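Local coordinates for glycosyl hydrolase family 2, TIM barrel domain protein (Parabacteroides merdae ATCC 43184, PDB 6DXU), which probably hydrolyses beta-glucuronides as a family 2 beta-glucuronidase of a human gut bacterium, an enzyme with a TIM-barrel domain followed by beta-rich C-terminal domains, at residues H520-S525 with G784-S789; K767-E772 with V792-G797; W563-V568 with T620-Y625. One frame throughout, in Å; residues are numbered along the deposited sequence.

How the contacts relate
All three contacts touch the same bicine, each through one residue. Contacts 1 and 3 are buried, whereas contact 2 lies farther from the centre of the chain and is partly open to solvent. Contact 1 sits between the others, which do not touch each other. It shares the C-terminal domain with contact 2, where Arg523 meets Gln793, and backbone bonds join its segment 520-525 to 563-568 of contact 3. Their chemistry follows their place in the fold. Contact 1 joins two beta turns from different domains through a serine hydroxyl and a water, contact 2 is main-chain strand pairing within the C-terminal domain, and contact 3 joins two helix starts through a carboxylate.

Contact 1 (H520-S525 with G784-S789); sequences HARRHS and GTSTGS. With BCN (bicine), chain L.
Beside the bicine pocket, two beta turns from different domains meet: Ala521 and Arg522 at the corners of a type II turn in the TIM-barrel region, Ser786 and Thr787 at those of a type I turn in the C-terminal domain. With chi1 at 61°, Ser786 OG sits between its own backbone N and carbonyl carbon, and this turns it to Ala521 O, 2.8 Å away. A water bridges Ser786 OG, Thr787 OG1 and, by a weak bond, Arg522 NE, lying at the edge of the guanidinium and in its plane. The extended Arg522 chain runs across the Thr787 side chain nearly perpendicularly, and Thr787 CG2 comes within 3.5 Å of Arg522 NE. His520 adds its ring carbon CE1, 3.6 Å from Ser786 CB, while its NE2 is bonded to Gln793 O and its ND1 to Gln611 NE2. The CD2 atom of His520 also lies 3.3 Å above the Arg523 guanidinium plane, off toward the rim. Arg523 NH1 gives a hydrogen bond of 2.9 Å to bicine O4 (148° at the hydrogen), and its NH2 is held by Gln793 OE1 and Ala794 O. The two turns form a junction between the TIM-barrel and C-terminal regions of this family 2 enzyme, beside the bicine pocket that Arg523 lines.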
loop_
_atom_site.group_PDB
_atom_site.type_symbol
_atom_site.label_atom_id
_atom_site.label_comp_id
_atom_site.label_asym_id
_atom_site.label_seq_id
_atom_site.Cartn_x
_atom_site.Cartn_y
_atom_site.Cartn_z
ATOM N N HIS D 520 -37.732 -35.393 10.093
ATOM C CA HIS D 520 -36.717 -36.249 10.699
ATOM C C HIS D 520 -36.910 -37.648 10.146
ATOM O O HIS D 520 -37.882 -38.325 10.500
ATOM C CB HIS D 520 -36.899 -36.190 12.215
ATOM C CG HIS D 520 -35.779 -36.785 13.018
ATOM N ND1 HIS D 520 -34.448 -36.641 12.685
ATOM C CD2 HIS D 520 -35.799 -37.472 14.187
ATOM C CE1 HIS D 520 -33.700 -37.238 13.596
ATOM N NE2 HIS D 520 -34.497 -37.763 14.513
ATOM N N ALA D 521 -36.028 -38.058 9.232
ATOM C CA ALA D 521 -36.227 -39.302 8.502
ATOM C C ALA D 521 -36.385 -40.463 9.470
ATOM O O ALA D 521 -35.609 -40.596 10.419
ATOM C CB ALA D 521 -35.060 -39.581 7.556
ATOM N N ARG D 522 -37.403 -41.289 9.228
ATOM C CA ARG D 522 -37.795 -42.474 9.988
ATOM C C ARG D 522 -38.700 -42.102 11.151
ATOM O O ARG D 522 -39.108 -43.000 11.899
ATOM C CB ARG D 522 -36.601 -43.298 10.512
ATOM C CG ARG D 522 -35.675 -43.774 9.400
ATOM C CD ARG D 522 -34.411 -44.478 9.907
ATOM N NE ARG D 522 -33.687 -45.039 8.765
ATOM C CZ ARG D 522 -33.965 -46.230 8.225
ATOM N NH1 ARG D 522 -34.929 -46.996 8.726
ATOM N NH2 ARG D 522 -33.280 -46.658 7.173
ATOM N N ARG D 523 -39.040 -40.828 11.337
ATOM C CA ARG D 523 -40.027 -40.470 12.348
ATOM C C ARG D 523 -41.407 -40.385 11.716
ATOM O O ARG D 523 -41.587 -39.719 10.690
ATOM C CB ARG D 523 -39.688 -39.148 13.023
ATOM C CG ARG D 523 -40.711 -38.722 14.068
ATOM C CD ARG D 523 -40.376 -37.348 14.641
ATOM N NE ARG D 523 -39.256 -37.390 15.584
ATOM C CZ ARG D 523 -38.592 -36.319 16.005
ATOM N NH1 ARG D 523 -38.920 -35.107 15.556
ATOM N NH2 ARG D 523 -37.588 -36.451 16.870
ATOM N N HIS D 524 -42.377 -41.059 12.328
ATOM C CA HIS D 524 -43.724 -41.114 11.792
ATOM C C HIS D 524 -44.718 -40.808 12.903
ATOM O O HIS D 524 -44.360 -40.717 14.084
ATOM C CB HIS D 524 -43.982 -42.471 11.124
ATOM C CG HIS D 524 -42.951 -42.827 10.095
ATOM N ND1 HIS D 524 -43.023 -42.400 8.786
ATOM C CD2 HIS D 524 -41.814 -43.559 10.191
ATOM C CE1 HIS D 524 -41.979 -42.860 8.117
ATOM N NE2 HIS D 524 -41.232 -43.569 8.945
ATOM N N SER D 525 -45.979 -40.622 12.517
ATOM C CA SER D 525 -46.994 -40.224 13.483
ATOM C C SER D 525 -48.340 -40.809 13.092
ATOM O O SER D 525 -48.698 -40.825 11.913
ATOM C CB SER D 525 -47.114 -38.698 13.584
ATOM O OG SER D 525 -48.090 -38.306 14.544
ATOM N N GLY D 784 -24.723 -36.500 9.370
ATOM C CA GLY D 784 -25.860 -35.626 9.136
ATOM C C GLY D 784 -27.129 -36.362 8.759
ATOM O O GLY D 784 -27.975 -35.804 8.050
ATOM N N THR D 785 -27.272 -37.610 9.196
ATOM C CA THR D 785 -28.463 -38.415 8.956
ATOM C C THR D 785 -28.990 -38.929 10.288
ATOM O O THR D 785 -28.259 -39.008 11.275
ATOM C CB THR D 785 -28.180 -39.618 8.061
ATOM O OG1 THR D 785 -27.239 -40.474 8.730
ATOM C CG2 THR D 785 -27.628 -39.180 6.671
ATOM N N SER D 786 -30.271 -39.292 10.310
ATOM C CA SER D 786 -30.858 -39.757 11.563
ATOM C C SER D 786 -30.297 -41.107 12.015
ATOM O O SER D 786 -30.509 -41.476 13.178
ATOM C CB SER D 786 -32.381 -39.832 11.449
ATOM O OG SER D 786 -32.764 -40.733 10.436
ATOM N N THR D 787 -29.610 -41.851 11.145
ATOM C CA THR D 787 -28.944 -43.088 11.554
ATOM C C THR D 787 -27.423 -42.973 11.508
ATOM O O THR D 787 -26.725 -43.990 11.605
ATOM C CB THR D 787 -29.403 -44.274 10.697
ATOM O OG1 THR D 787 -29.136 -44.008 9.315
ATOM C CG2 THR D 787 -30.906 -44.527 10.888
ATOM N N GLY D 788 -26.893 -41.763 11.359
ATOM C CA GLY D 788 -25.466 -41.543 11.349
ATOM C C GLY D 788 -25.077 -40.372 12.231
ATOM O O GLY D 788 -24.248 -39.546 11.838
ATOM N N SER D 789 -25.678 -40.271 13.418
ATOM C CA SER D 789 -25.478 -39.125 14.293
ATOM C C SER D 789 -25.240 -39.600 15.721
ATOM O O SER D 789 -26.044 -40.371 16.257
ATOM C CB SER D 789 -26.686 -38.176 14.241
ATOM O OG SER D 789 -26.824 -37.563 12.958
HETATM N N1 BCN L . -38.164 -29.747 17.132
HETATM C C1 BCN L . -38.752 -29.268 18.368
HETATM C C2 BCN L . -38.294 -30.164 19.517
HETATM O O21 BCN L . -37.730 -31.258 19.259
HETATM O O22 BCN L . -38.483 -29.810 20.713
HETATM C C3 BCN L . -39.227 -30.326 16.318
HETATM C C4 BCN L . -39.602 -31.728 16.806
HETATM O O4 BCN L . -38.456 -32.534 16.878
HETATM C C5 BCN L . -37.613 -28.603 16.406
HETATM C C6 BCN L . -36.111 -28.479 16.657
HETATM O O6 BCN L . -35.621 -29.721 17.092
HETATM O O HOH W 1 -31.799 -42.280 8.703
#

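Contact 2 (K767-E772 with V792-G797); sequences KQITFE and VQAYNG. With BCN (bicine), chain L.
Ile769 and Val792 form an antiparallel hydrogen-bonded pair, with Ile769 N reaching Val792 O at 2.8 Å and nearly straight (172° at the hydrogen), and Val792 N returning a bond of 3.0 Å to Ile769 O. Ala794 N extends the ladder by one more bond, 2.9 Å to Lys767 O, approaching from above the carbonyl plane as the chain leaves strand 791-793. Between these bonds lies the non-hydrogen-bonded pair of Gln768 and Gln793, whose side chains share one face of the sheet. Ile769 and Val792 point to the other face. There Ile769 CD1 packs 3.8 Å from Ala794 CB, and Val792 CG1 comes to the edge of the Phe771 ring, near its plane, while Ile769 CG2 lies over one face of that ring. This apolar layer rests on Leu754 and Ala799 of strands 747-755 and 798-804 in the facing sheet. On the opposite face, the Gln793 chain is extended beyond CG and carries its amide to the bicine. Gln793 NE2 makes two weak bonds, to bicine O21 at 2.9 Å and bicine O6 at 3.2 Å, while Gln793 OE1 accepts from Arg523 NH2. Pro605 touches the same side chain. The main-chain ladder thus fixes the backbone beneath Gln793, which probably orients NE2 toward the bicine oxygens, although both bonds are weak.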
loop_
_atom_site.group_PDB
_atom_site.type_symbol
_atom_site.label_atom_id
_atom_site.label_comp_id
_atom_site.label_asym_id
_atom_site.label_seq_id
_atom_site.Cartn_x
_atom_site.Cartn_y
_atom_site.Cartn_z
ATOM N N LYS D 767 -37.012 -37.932 22.472
ATOM C CA LYS D 767 -35.932 -37.635 23.403
ATOM C C LYS D 767 -34.566 -37.784 22.738
ATOM O O LYS D 767 -34.339 -38.692 21.933
ATOM C CB LYS D 767 -36.033 -38.581 24.592
ATOM C CG LYS D 767 -35.568 -37.980 25.900
ATOM C CD LYS D 767 -35.922 -38.934 27.047
ATOM C CE LYS D 767 -35.067 -38.664 28.265
ATOM N NZ LYS D 767 -35.029 -37.242 28.549
ATOM N N GLN D 768 -33.643 -36.896 23.085
ATOM C CA GLN D 768 -32.322 -36.976 22.490
ATOM C C GLN D 768 -31.523 -38.135 23.082
ATOM O O GLN D 768 -31.508 -38.351 24.295
ATOM C CB GLN D 768 -31.551 -35.665 22.670
ATOM C CG GLN D 768 -30.301 -35.647 21.774
ATOM C CD GLN D 768 -29.427 -34.419 21.935
ATOM O OE1 GLN D 768 -29.310 -33.607 21.014
ATOM N NE2 GLN D 768 -28.785 -34.292 23.089
ATOM N N ILE D 769 -30.844 -38.863 22.201
ATOM C CA ILE D 769 -30.006 -40.003 22.543
ATOM C C ILE D 769 -28.572 -39.676 22.137
ATOM O O ILE D 769 -28.343 -39.086 21.073
ATOM C CB ILE D 769 -30.494 -41.281 21.834
ATOM C CG1 ILE D 769 -31.847 -41.702 22.399
ATOM C CG2 ILE D 769 -29.481 -42.409 21.984
ATOM C CD1 ILE D 769 -32.680 -42.461 21.405
ATOM N N THR D 770 -27.616 -40.059 22.982
ATOM C CA THR D 770 -26.190 -39.845 22.752
ATOM C C THR D 770 -25.456 -41.183 22.722
ATOM O O THR D 770 -25.597 -41.993 23.645
ATOM C CB THR D 770 -25.614 -38.950 23.854
ATOM O OG1 THR D 770 -26.247 -37.671 23.801
ATOM C CG2 THR D 770 -24.090 -38.773 23.690
ATOM N N PHE D 771 -24.673 -41.416 21.671
ATOM C CA PHE D 771 -23.840 -42.606 21.547
ATOM C C PHE D 771 -22.385 -42.283 21.873
ATOM O O PHE D 771 -21.875 -41.242 21.458
ATOM C CB PHE D 771 -23.914 -43.155 20.128
ATOM C CG PHE D 771 -25.270 -43.660 19.735
ATOM C CD1 PHE D 771 -25.647 -44.963 20.028
ATOM C CD2 PHE D 771 -26.168 -42.831 19.076
ATOM C CE1 PHE D 771 -26.885 -45.447 19.653
ATOM C CE2 PHE D 771 -27.413 -43.300 18.703
ATOM C CZ PHE D 771 -27.775 -44.611 18.995
ATOM N N GLU D 772 -21.715 -43.190 22.601
ATOM C CA GLU D 772 -20.272 -43.109 22.830
ATOM C C GLU D 772 -19.675 -44.499 22.667
ATOM O O GLU D 772 -20.368 -45.507 22.827
ATOM C CB GLU D 772 -19.919 -42.566 24.226
ATOM C CG GLU D 772 -20.384 -41.149 24.497
ATOM C CD GLU D 772 -19.947 -40.622 25.859
ATOM O OE1 GLU D 772 -19.326 -41.376 26.654
ATOM O OE2 GLU D 772 -20.238 -39.440 26.135
ATOM N N VAL D 792 -28.735 -37.435 18.579
ATOM C CA VAL D 792 -29.867 -37.461 17.649
ATOM C C VAL D 792 -31.149 -37.615 18.456
ATOM O O VAL D 792 -31.182 -38.342 19.452
ATOM C CB VAL D 792 -29.703 -38.591 16.606
ATOM C CG1 VAL D 792 -29.830 -39.989 17.270
ATOM C CG2 VAL D 792 -30.716 -38.436 15.460
ATOM N N GLN D 793 -32.201 -36.921 18.032
ATOM C CA GLN D 793 -33.511 -37.124 18.638
ATOM C C GLN D 793 -34.054 -38.478 18.209
ATOM O O GLN D 793 -33.831 -38.920 17.080
ATOM C CB GLN D 793 -34.491 -36.020 18.223
ATOM C CG GLN D 793 -34.319 -34.693 18.943
ATOM C CD GLN D 793 -35.376 -33.684 18.520
ATOM O OE1 GLN D 793 -36.419 -34.068 17.998
ATOM N NE2 GLN D 793 -35.100 -32.388 18.713
ATOM N N ALA D 794 -34.741 -39.156 19.127
ATOM C CA ALA D 794 -35.324 -40.446 18.794
ATOM C C ALA D 794 -36.388 -40.288 17.711
ATOM O O ALA D 794 -37.036 -39.245 17.592
ATOM C CB ALA D 794 -35.944 -41.091 20.040
ATOM N N TYR D 795 -36.553 -41.328 16.909
ATOM C CA TYR D 795 -37.669 -41.421 15.974
ATOM C C TYR D 795 -38.573 -42.550 16.457
ATOM O O TYR D 795 -38.197 -43.724 16.391
ATOM C CB TYR D 795 -37.201 -41.630 14.536
ATOM C CG TYR D 795 -35.906 -42.392 14.363
ATOM C CD1 TYR D 795 -34.654 -41.755 14.479
ATOM C CD2 TYR D 795 -35.928 -43.731 14.052
ATOM C CE1 TYR D 795 -33.466 -42.481 14.298
ATOM C CE2 TYR D 795 -34.778 -44.442 13.875
ATOM C CZ TYR D 795 -33.551 -43.821 14.001
ATOM O OH TYR D 795 -32.396 -44.544 13.819
ATOM N N ASN D 796 -39.745 -42.177 16.974
ATOM C CA ASN D 796 -40.695 -43.118 17.569
ATOM C C ASN D 796 -40.027 -43.979 18.643
ATOM O O ASN D 796 -40.203 -45.203 18.714
ATOM C CB ASN D 796 -41.359 -43.963 16.487
ATOM C CG ASN D 796 -42.123 -43.101 15.494
ATOM O OD1 ASN D 796 -41.787 -43.045 14.318
ATOM N ND2 ASN D 796 -43.143 -42.406 15.982
ATOM N N GLY D 797 -39.270 -43.305 19.499
ATOM C CA GLY D 797 -38.613 -43.937 20.621
ATOM C C GLY D 797 -37.391 -44.758 20.286
ATOM O O GLY D 797 -36.848 -45.415 21.183
HETATM N N1 BCN L . -38.164 -29.747 17.132
HETATM C C1 BCN L . -38.752 -29.268 18.368
HETATM C C2 BCN L . -38.294 -30.164 19.517
HETATM O O21 BCN L . -37.730 -31.258 19.259
HETATM O O22 BCN L . -38.483 -29.810 20.713
HETATM C C3 BCN L . -39.227 -30.326 16.318
HETATM C C4 BCN L . -39.602 -31.728 16.806
HETATM O O4 BCN L . -38.456 -32.534 16.878
HETATM C C5 BCN L . -37.613 -28.603 16.406
HETATM C C6 BCN L . -36.111 -28.479 16.657
HETATM O O6 BCN L . -35.621 -29.721 17.092
#

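Contact 3 (W563-V568 with T620-Y625); sequences WSESYV and TPKESY. With BCN (bicine), chain L.
Glu565 reaches from the first turn of helix 565-579 to the main chain of Glu623, near the start of helix 623-632. Its CG lies anti to the carbonyl carbon (chi1 -56°) and the chain runs on extended, which carries the carboxylate across to the other segment. There Glu565 OE2 accepts Glu623 N through its syn lone pair at 2.9 Å, with 155° at the hydrogen. Lys622 CB and Glu623 CG close in on the same oxygen, at 3.4 and 3.3 Å from Glu565 OE2. A water donates a further bond to OE2 and lies 2.7 Å from Ser624 OG, while Glu565 OE1 is held by Arg522 N. The Glu623 chain crosses that of Glu565 at about a right angle and bends at chi2 (-89°), taking its carboxylate to His639 NE2 and away from Glu565. Lys622 starts toward Glu565, but its extended chain leads off to a salt bridge with Asp595 and to the carbonyls of Ser519 and Gly613. One turn on, Val568 CG1 lies 4.3 Å from Ser624 CB. Before the helix, Ser564 OG accepts weak capping bonds from Ser566 N and Tyr567 N. Trp563, just before the cap, has CG beside its backbone N and anti to the carbonyl carbon, and so lays its indole against bicine C3, which sits over one face, offset toward the rim and 3.4 Å from Trp563 CD1. An alanine here would remove that flat surface, and bicine C3 would probably be left without the wall it lies against. With a backbone N-H at each oxygen, the buried Glu565 carboxylate is likely to stay ionised, tying both helix starts to the turn at Arg522.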
loop_
_atom_site.group_PDB
_atom_site.type_symbol
_atom_site.label_atom_id
_atom_site.label_comp_id
_atom_site.label_asym_id
_atom_site.label_seq_id
_atom_site.Cartn_x
_atom_site.Cartn_y
_atom_site.Cartn_z
ATOM N N TRP D 563 -42.446 -32.732 13.245
ATOM C CA TRP D 563 -41.352 -32.962 12.287
ATOM C C TRP D 563 -41.307 -34.408 11.808
ATOM O O TRP D 563 -40.234 -34.964 11.508
ATOM C CB TRP D 563 -39.988 -32.531 12.829
ATOM C CG TRP D 563 -39.834 -31.028 12.914
ATOM C CD1 TRP D 563 -40.782 -30.113 13.317
ATOM C CD2 TRP D 563 -38.656 -30.273 12.607
ATOM N NE1 TRP D 563 -40.256 -28.836 13.262
ATOM C CE2 TRP D 563 -38.953 -28.913 12.836
ATOM C CE3 TRP D 563 -37.377 -30.620 12.161
ATOM C CZ2 TRP D 563 -38.011 -27.895 12.621
ATOM C CZ3 TRP D 563 -36.449 -29.617 11.946
ATOM C CH2 TRP D 563 -36.768 -28.270 12.181
ATOM N N SER D 564 -42.465 -35.045 11.789
ATOM C CA SER D 564 -42.543 -36.390 11.264
ATOM C C SER D 564 -42.617 -36.351 9.747
ATOM O O SER D 564 -43.015 -35.353 9.143
ATOM C CB SER D 564 -43.764 -37.119 11.818
ATOM O OG SER D 564 -44.948 -36.553 11.292
ATOM N N GLU D 565 -42.220 -37.462 9.133
ATOM C CA GLU D 565 -42.453 -37.617 7.707
ATOM C C GLU D 565 -43.940 -37.594 7.382
ATOM O O GLU D 565 -44.318 -37.252 6.261
ATOM C CB GLU D 565 -41.841 -38.916 7.214
ATOM C CG GLU D 565 -40.379 -39.052 7.511
ATOM C CD GLU D 565 -39.724 -40.020 6.556
ATOM O OE1 GLU D 565 -38.962 -40.911 6.995
ATOM O OE2 GLU D 565 -39.987 -39.895 5.353
ATOM N N SER D 566 -44.787 -37.974 8.345
ATOM C CA SER D 566 -46.217 -38.102 8.080
ATOM C C SER D 566 -46.841 -36.760 7.733
ATOM O O SER D 566 -47.715 -36.683 6.859
ATOM C CB SER D 566 -46.910 -38.729 9.295
ATOM O OG SER D 566 -46.180 -39.870 9.748
ATOM N N TYR D 567 -46.405 -35.693 8.400
ATOM C CA TYR D 567 -46.928 -34.365 8.096
ATOM C C TYR D 567 -46.452 -33.879 6.730
ATOM O O TYR D 567 -47.254 -33.388 5.925
ATOM C CB TYR D 567 -46.519 -33.377 9.187
ATOM C CG TYR D 567 -46.979 -31.963 8.902
ATOM C CD1 TYR D 567 -48.314 -31.610 9.044
ATOM C CD2 TYR D 567 -46.085 -30.991 8.458
ATOM C CE1 TYR D 567 -48.750 -30.322 8.776
ATOM C CE2 TYR D 567 -46.513 -29.694 8.179
ATOM C CZ TYR D 567 -47.854 -29.373 8.337
ATOM O OH TYR D 567 -48.306 -28.099 8.061
ATOM N N VAL D 568 -45.150 -34.001 6.441
ATOM C CA VAL D 568 -44.657 -33.404 5.201
ATOM C C VAL D 568 -45.183 -34.168 3.991
ATOM O O VAL D 568 -45.385 -33.582 2.920
ATOM C CB VAL D 568 -43.118 -33.280 5.187
ATOM C CG1 VAL D 568 -42.457 -34.590 4.844
ATOM C CG2 VAL D 568 -42.698 -32.193 4.189
ATOM N N THR D 620 -30.378 -41.794 0.986
ATOM C CA THR D 620 -31.510 -42.665 1.306
ATOM C C THR D 620 -32.807 -41.912 1.052
ATOM O O THR D 620 -33.032 -40.866 1.671
ATOM C CB THR D 620 -31.469 -43.137 2.755
ATOM O OG1 THR D 620 -30.185 -43.705 3.034
ATOM C CG2 THR D 620 -32.567 -44.203 2.987
ATOM N N PRO D 621 -33.681 -42.394 0.175
ATOM C CA PRO D 621 -34.942 -41.684 -0.059
ATOM C C PRO D 621 -35.806 -41.686 1.192
ATOM O O PRO D 621 -35.879 -42.682 1.917
ATOM C CB PRO D 621 -35.600 -42.490 -1.188
ATOM C CG PRO D 621 -34.540 -43.409 -1.711
ATOM C CD PRO D 621 -33.575 -43.630 -0.619
ATOM N N LYS D 622 -36.462 -40.557 1.441
ATOM C CA LYS D 622 -37.504 -40.476 2.453
ATOM C C LYS D 622 -38.844 -40.880 1.841
ATOM O O LYS D 622 -38.970 -41.048 0.629
ATOM C CB LYS D 622 -37.592 -39.064 3.035
ATOM C CG LYS D 622 -36.326 -38.574 3.745
ATOM C CD LYS D 622 -36.618 -37.297 4.512
ATOM C CE LYS D 622 -35.358 -36.511 4.834
ATOM N NZ LYS D 622 -35.712 -35.185 5.433
ATOM N N GLU D 623 -39.865 -41.005 2.687
ATOM C CA GLU D 623 -41.178 -41.376 2.154
ATOM C C GLU D 623 -41.689 -40.323 1.174
ATOM O O GLU D 623 -42.396 -40.655 0.211
ATOM C CB GLU D 623 -42.183 -41.572 3.291
ATOM C CG GLU D 623 -41.739 -42.564 4.371
ATOM C CD GLU D 623 -42.140 -44.012 4.098
ATOM O OE1 GLU D 623 -42.894 -44.292 3.137
ATOM O OE2 GLU D 623 -41.688 -44.881 4.864
ATOM N N SER D 624 -41.289 -39.060 1.373
ATOM C CA SER D 624 -41.754 -37.951 0.544
ATOM C C SER D 624 -41.240 -38.027 -0.889
ATOM O O SER D 624 -41.868 -37.463 -1.793
ATOM C CB SER D 624 -41.327 -36.624 1.180
ATOM O OG SER D 624 -40.009 -36.715 1.720
ATOM N N TYR D 625 -40.115 -38.707 -1.118
ATOM C CA TYR D 625 -39.625 -38.887 -2.481
ATOM C C TYR D 625 -40.682 -39.546 -3.354
ATOM O O TYR D 625 -40.884 -39.152 -4.511
ATOM C CB TYR D 625 -38.346 -39.726 -2.456
ATOM C CG TYR D 625 -37.741 -40.054 -3.813
ATOM C CD1 TYR D 625 -38.124 -41.188 -4.508
ATOM C CD2 TYR D 625 -36.767 -39.235 -4.382
ATOM C CE1 TYR D 625 -37.569 -41.497 -5.739
ATOM C CE2 TYR D 625 -36.197 -39.533 -5.604
ATOM C CZ TYR D 625 -36.610 -40.667 -6.281
ATOM O OH TYR D 625 -36.056 -40.982 -7.494
HETATM N N1 BCN L . -38.164 -29.747 17.132
HETATM C C1 BCN L . -38.752 -29.268 18.368
HETATM C C2 BCN L . -38.294 -30.164 19.517
HETATM O O21 BCN L . -37.730 -31.258 19.259
HETATM O O22 BCN L . -38.483 -29.810 20.713
HETATM C C3 BCN L . -39.227 -30.326 16.318
HETATM C C4 BCN L . -39.602 -31.728 16.806
HETATM O O4 BCN L . -38.456 -32.534 16.878
HETATM C C5 BCN L . -37.613 -28.603 16.406
HETATM C C6 BCN L . -36.111 -28.479 16.657
HETATM O O6 BCN L . -35.621 -29.721 17.092
HETATM O O HOH W 2 -40.342 -37.329 4.356
#